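PDB 3DWC: metallocarboxypeptidase from Trypanosoma cruzi, which probably releases C-terminal amino acids from peptides with broad specificity, proline excepted, as a metallocarboxypeptidase of the M32 family. Local coordinates for residues B[247-252]-B[263-268]; B[269-274]-B[295-300]. One frame throughout, in Å; residues are numbered along the deposited sequence.

Contact 1 (B[247-252]-B[263-268]). With CO (cobalt (II) ion), chain Q.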
loop_
_atom_site.group_PDB
_atom_site.type_symbol
_atom_site.label_atom_id
_atom_site.label_comp_id
_atom_site.label_asym_id
_atom_site.label_seq_id
_atom_site.Cartn_x
_atom_site.Cartn_y
_atom_site.Cartn_z
ATOM N N VAL B 247 -1.619 -10.587 5.906
ATOM C CA VAL B 247 -1.969 -11.365 4.717
ATOM C C VAL B 247 -3.265 -10.797 4.152
ATOM O O VAL B 247 -4.238 -10.685 4.863
ATOM C CB VAL B 247 -2.155 -12.873 5.040
ATOM C CG1 VAL B 247 -2.651 -13.673 3.712
ATOM C CG2 VAL B 247 -0.916 -13.420 5.591
ATOM N N ARG B 248 -3.247 -10.410 2.892
ATOM C CA ARG B 248 -4.298 -9.658 2.268
ATOM C C ARG B 248 -4.776 -10.440 1.027
ATOM O O ARG B 248 -4.026 -10.622 0.065
ATOM C CB ARG B 248 -3.805 -8.246 1.870
ATOM C CG ARG B 248 -3.287 -7.467 3.073
ATOM C CD ARG B 248 -3.072 -6.003 2.784
ATOM N NE ARG B 248 -2.526 -5.334 3.963
ATOM C CZ ARG B 248 -2.235 -4.046 3.987
ATOM N NH1 ARG B 248 -2.441 -3.317 2.917
ATOM N NH2 ARG B 248 -1.654 -3.507 5.044
ATOM N N ILE B 249 -6.037 -10.867 1.091
ATOM C CA ILE B 249 -6.688 -11.604 0.053
ATOM C C ILE B 249 -7.752 -10.734 -0.614
ATOM O O ILE B 249 -8.255 -9.796 -0.036
ATOM C CB ILE B 249 -7.295 -12.909 0.589
ATOM C CG1 ILE B 249 -8.513 -12.690 1.472
ATOM C CG2 ILE B 249 -6.285 -13.707 1.392
ATOM C CD1 ILE B 249 -9.264 -13.999 1.632
ATOM N N THR B 250 -8.081 -11.053 -1.856
ATOM C CA THR B 250 -9.115 -10.322 -2.554
ATOM C C THR B 250 -10.096 -11.272 -3.252
ATOM O O THR B 250 -9.878 -12.500 -3.335
ATOM C CB THR B 250 -8.514 -9.441 -3.617
ATOM O OG1 THR B 250 -7.913 -10.277 -4.585
ATOM C CG2 THR B 250 -7.476 -8.503 -3.023
ATOM N N THR B 251 -11.162 -10.664 -3.766
ATOM C CA THR B 251 -12.189 -11.346 -4.501
ATOM C C THR B 251 -12.907 -10.307 -5.341
ATOM O O THR B 251 -12.555 -9.138 -5.388
ATOM C CB THR B 251 -13.204 -12.050 -3.563
ATOM O OG1 THR B 251 -14.046 -12.911 -4.331
ATOM C CG2 THR B 251 -14.097 -11.005 -2.827
ATOM N N LYS B 252 -13.957 -10.744 -5.985
ATOM C CA LYS B 252 -14.659 -9.895 -6.928
ATOM C C LYS B 252 -16.092 -10.401 -6.899
ATOM O O LYS B 252 -16.306 -11.592 -6.753
ATOM C CB LYS B 252 -14.035 -10.118 -8.276
ATOM C CG LYS B 252 -14.435 -9.144 -9.356
ATOM C CD LYS B 252 -14.643 -9.877 -10.685
ATOM C CE LYS B 252 -13.384 -10.672 -11.140
ATOM N NZ LYS B 252 -13.608 -11.455 -12.449
ATOM N N LEU B 263 -16.609 -19.524 -2.958
ATOM C CA LEU B 263 -15.609 -20.565 -3.075
ATOM C C LEU B 263 -14.203 -20.024 -3.346
ATOM O O LEU B 263 -13.191 -20.597 -2.889
ATOM C CB LEU B 263 -16.004 -21.593 -4.116
ATOM C CG LEU B 263 -16.987 -22.669 -3.659
ATOM C CD1 LEU B 263 -18.081 -22.157 -2.725
ATOM C CD2 LEU B 263 -17.601 -23.138 -4.950
ATOM N N GLY B 264 -14.146 -18.958 -4.117
ATOM C CA GLY B 264 -12.897 -18.194 -4.294
ATOM C C GLY B 264 -12.293 -17.661 -3.006
ATOM O O GLY B 264 -11.117 -17.804 -2.758
ATOM N N VAL B 265 -13.094 -17.035 -2.179
ATOM C CA VAL B 265 -12.603 -16.587 -0.879
ATOM C C VAL B 265 -12.156 -17.738 0.017
ATOM O O VAL B 265 -11.146 -17.637 0.690
ATOM C CB VAL B 265 -13.650 -15.727 -0.172
ATOM C CG1 VAL B 265 -13.403 -15.598 1.327
ATOM C CG2 VAL B 265 -13.679 -14.361 -0.851
ATOM N N ILE B 266 -12.886 -18.834 -0.011
ATOM C CA ILE B 266 -12.531 -20.030 0.769
ATOM C C ILE B 266 -11.143 -20.548 0.301
ATOM O O ILE B 266 -10.255 -20.815 1.085
ATOM C CB ILE B 266 -13.659 -21.114 0.688
ATOM C CG1 ILE B 266 -14.864 -20.685 1.523
ATOM C CG2 ILE B 266 -13.131 -22.512 1.219
ATOM C CD1 ILE B 266 -16.145 -21.539 1.368
ATOM N N HIS B 267 -10.974 -20.664 -0.992
ATOM C CA HIS B 267 -9.686 -21.025 -1.600
ATOM C C HIS B 267 -8.523 -20.127 -1.105
ATOM O O HIS B 267 -7.488 -20.598 -0.648
ATOM C CB HIS B 267 -9.842 -20.918 -3.139
ATOM C CG HIS B 267 -8.649 -21.394 -3.892
ATOM N ND1 HIS B 267 -8.593 -22.640 -4.482
ATOM C CD2 HIS B 267 -7.448 -20.811 -4.122
ATOM C CE1 HIS B 267 -7.394 -22.813 -5.024
ATOM N NE2 HIS B 267 -6.684 -21.716 -4.817
ATOM N N GLU B 268 -8.692 -18.809 -1.202
ATOM C CA GLU B 268 -7.643 -17.897 -0.798
ATOM C C GLU B 268 -7.437 -17.893 0.693
ATOM O O GLU B 268 -6.335 -17.751 1.149
ATOM C CB GLU B 268 -7.957 -16.491 -1.279
ATOM C CG GLU B 268 -8.102 -16.378 -2.758
ATOM C CD GLU B 268 -6.889 -16.857 -3.547
ATOM O OE1 GLU B 268 -5.747 -16.706 -3.063
ATOM O OE2 GLU B 268 -7.082 -17.360 -4.698
HETATM CO CO CO Q . -4.608 -21.154 -5.374
HETATM O O HOH W 1 -5.290 -19.056 -5.852
HETATM O O HOH W 2 -4.953 -21.531 -7.100
HETATM O O HOH W 3 -2.890 -20.492 -6.541
#
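T251 and V265 come closest across the contact: the CB of T251 sits 3.6 Å from V265 CG2, the methyl that V265 turns to the side of its own backbone N. T251 OG1 lies anti to the backbone N (chi1 -169°), beside the same methyl, and has a weak hydrogen bond to S261. Two residues back along the strand, I249 sends its CD1 alongside the stem of E268, with I249 CD1 4.0 Å from E268 CB; the two side chains run past each other in opposite directions. The bend of E268 at chi2 (-57°) turns its carboxylate away from this apolar stem toward the metal, where OE2 accepts a hydrogen bond of 2.7 Å from a water that is itself a cobalt ligand. E268 is the predicted proton donor/acceptor of the HExxH motif, and H267, just before it, binds cobalt through NE2 at 2.2 Å. No hydrogen bond joins the segments, so the contact rests on packing. The axes of 247-251 and 263-268 run nearly antiparallel (162°) and approach to 8.4 Å; strand 246-251 lies between strands 230-234 and 240-241, with C240 touching both I249 and E268, while helix 294-309 packs against H267.

Contact 2 (B[269-274]-B[295-300]). With CO (cobalt (II) ion), chain Q.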
loop_
_atom_site.group_PDB
_atom_site.type_symbol
_atom_site.label_atom_id
_atom_site.label_comp_id
_atom_site.label_asym_id
_atom_site.label_seq_id
_atom_site.Cartn_x
_atom_site.Cartn_y
_atom_site.Cartn_z
ATOM N N THR B 269 -8.497 -18.074 1.451
ATOM C CA THR B 269 -8.369 -18.225 2.882
ATOM C C THR B 269 -7.536 -19.463 3.196
ATOM O O THR B 269 -6.740 -19.447 4.119
ATOM C CB THR B 269 -9.745 -18.219 3.567
ATOM O OG1 THR B 269 -10.365 -16.985 3.296
ATOM C CG2 THR B 269 -9.665 -18.398 5.139
ATOM N N GLY B 270 -7.667 -20.525 2.413
ATOM C CA GLY B 270 -6.835 -21.713 2.664
ATOM C C GLY B 270 -5.341 -21.411 2.487
ATOM O O GLY B 270 -4.542 -21.883 3.262
ATOM N N HIS B 271 -4.983 -20.674 1.426
ATOM C CA HIS B 271 -3.619 -20.133 1.234
ATOM C C HIS B 271 -3.201 -19.259 2.445
ATOM O O HIS B 271 -2.121 -19.452 3.032
ATOM C CB HIS B 271 -3.527 -19.273 -0.040
ATOM C CG HIS B 271 -3.496 -20.033 -1.336
ATOM N ND1 HIS B 271 -2.539 -20.972 -1.642
ATOM C CD2 HIS B 271 -4.247 -19.904 -2.454
ATOM C CE1 HIS B 271 -2.756 -21.454 -2.856
ATOM N NE2 HIS B 271 -3.779 -20.812 -3.374
ATOM N N ALA B 272 -4.091 -18.330 2.845
ATOM C CA ALA B 272 -3.839 -17.394 3.938
ATOM C C ALA B 272 -3.492 -18.071 5.238
ATOM O O ALA B 272 -2.615 -17.592 5.987
ATOM C CB ALA B 272 -5.059 -16.470 4.153
ATOM N N LYS B 273 -4.187 -19.156 5.542
ATOM C CA LYS B 273 -3.950 -19.851 6.823
ATOM C C LYS B 273 -2.542 -20.401 6.846
ATOM O O LYS B 273 -1.884 -20.416 7.888
ATOM C CB LYS B 273 -4.950 -20.991 7.015
ATOM C CG LYS B 273 -6.444 -20.545 7.242
ATOM C CD LYS B 273 -6.640 -19.729 8.536
ATOM C CE LYS B 273 -6.452 -20.605 9.812
ATOM N NZ LYS B 273 -6.602 -19.799 11.056
ATOM N N TYR B 274 -2.056 -20.849 5.704
ATOM C CA TYR B 274 -0.679 -21.315 5.614
ATOM C C TYR B 274 0.288 -20.158 5.899
ATOM O O TYR B 274 1.152 -20.255 6.805
ATOM C CB TYR B 274 -0.433 -21.960 4.253
ATOM C CG TYR B 274 0.829 -22.780 4.039
ATOM C CD1 TYR B 274 1.724 -23.084 5.059
ATOM C CD2 TYR B 274 1.094 -23.287 2.795
ATOM C CE1 TYR B 274 2.893 -23.907 4.787
ATOM C CE2 TYR B 274 2.243 -24.059 2.517
ATOM C CZ TYR B 274 3.120 -24.371 3.531
ATOM O OH TYR B 274 4.208 -25.150 3.243
ATOM N N GLY B 295 2.784 -26.670 -4.912
ATOM C CA GLY B 295 1.907 -27.815 -4.730
ATOM C C GLY B 295 1.483 -27.946 -3.263
ATOM O O GLY B 295 0.319 -28.229 -2.954
ATOM N N VAL B 296 2.411 -27.751 -2.345
ATOM C CA VAL B 296 2.003 -27.712 -0.946
ATOM C C VAL B 296 1.068 -26.530 -0.667
ATOM O O VAL B 296 0.048 -26.723 -0.029
ATOM C CB VAL B 296 3.205 -27.801 0.039
ATOM C CG1 VAL B 296 2.718 -27.680 1.499
ATOM C CG2 VAL B 296 3.977 -29.081 -0.220
ATOM N N HIS B 297 1.307 -25.368 -1.274
ATOM C CA HIS B 297 0.441 -24.193 -1.061
ATOM C C HIS B 297 -0.973 -24.432 -1.605
ATOM O O HIS B 297 -1.979 -24.245 -0.891
ATOM C CB HIS B 297 1.068 -22.955 -1.702
ATOM C CG HIS B 297 0.985 -21.741 -0.850
ATOM N ND1 HIS B 297 -0.180 -21.358 -0.225
ATOM C CD2 HIS B 297 1.947 -20.901 -0.408
ATOM C CE1 HIS B 297 0.047 -20.272 0.491
ATOM N NE2 HIS B 297 1.335 -19.976 0.401
ATOM N N GLU B 298 -1.050 -24.889 -2.856
ATOM C CA GLU B 298 -2.332 -25.157 -3.518
ATOM C C GLU B 298 -3.008 -26.355 -2.854
ATOM O O GLU B 298 -4.229 -26.474 -2.897
ATOM C CB GLU B 298 -2.121 -25.371 -5.040
ATOM C CG GLU B 298 -3.401 -25.513 -5.825
ATOM C CD GLU B 298 -4.175 -24.201 -5.986
ATOM O OE1 GLU B 298 -5.135 -24.171 -6.800
ATOM O OE2 GLU B 298 -3.816 -23.204 -5.346
ATOM N N GLY B 299 -2.229 -27.195 -2.160
ATOM C CA GLY B 299 -2.797 -28.222 -1.304
ATOM C C GLY B 299 -3.574 -27.685 -0.113
ATOM O O GLY B 299 -4.584 -28.272 0.323
ATOM N N GLN B 300 -3.100 -26.589 0.446
ATOM C CA GLN B 300 -3.835 -25.866 1.455
ATOM C C GLN B 300 -5.058 -25.113 0.923
ATOM O O GLN B 300 -6.113 -25.115 1.559
ATOM C CB GLN B 300 -2.890 -24.920 2.195
ATOM C CG GLN B 300 -1.603 -25.588 2.761
ATOM C CD GLN B 300 -1.789 -26.953 3.380
ATOM O OE1 GLN B 300 -2.389 -27.101 4.453
ATOM N NE2 GLN B 300 -1.301 -27.981 2.684
HETATM CO CO CO Q . -4.608 -21.154 -5.374
HETATM O O HOH W 4 -5.913 -24.469 4.180
HETATM O O HOH W 2 -4.953 -21.531 -7.100
HETATM O O HOH W 1 -5.290 -19.056 -5.852
HETATM O O HOH W 3 -2.890 -20.492 -6.541
#
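G270 and Q300 bring the two backbones together, with CA atoms 5.3 Å apart, and the axes of 269-274 and 295-300 make an angle of 121°; one water donates to both G270 O and Q300 O. H271 and E298 meet at the cobalt, each binding it at 2.2 Å, H271 through NE2 and E298 through OE2. E298 starts away from the other helix, but with CG anti to the backbone N (chi1 -174°) and a bend at chi2 its carboxylate swings back to the metal, its plane 33° from the H271 ring. Together with H267 these two residues form the protein ligand set of the gluzincin pattern, HExxH plus a glutamate from a following helix, here occupied by cobalt. The second ring nitrogen, H271 ND1, lies 2.8 Å from H297 ND1, which is near the plane of the H271 ring. Y274 completes the aromatic cluster with H297, directing its edge at the imidazole face with CD2 3.8 Å above the ring centre. The same Y274 CD2 is 3.5 Å from Q300 CG, and V296 CG1 approaches Y274 OH. Q300 folds back on its own helix, where NE2 donates a hydrogen bond to V296 O, while its OE1 is hydrogen-bonded to W467 and Q462 of helix 456-467. H297 NE2 is hydrogen-bonded to E275, and Y274 OH to R292 N.

In the fold
The contacts follow one another along the chain, with centres about 11 Å apart. Both use helix 259-276: its 263-268 part faces strand 246-251 of the small three-stranded sheet, and its 269-274 part faces helix 294-309. The strand carries on along the helix from one contact into the other, with I249 CD1 3.6 Å from T269 OG1 and V247 CG1 3.7 Å from A272 CB. The single cobalt and its three waters belong to both contacts, contact 1 supplying one protein ligand and contact 2 the other two. The metal site of this largely helical peptidase is thus assembled from two helices, with the sheet packed against the first of them.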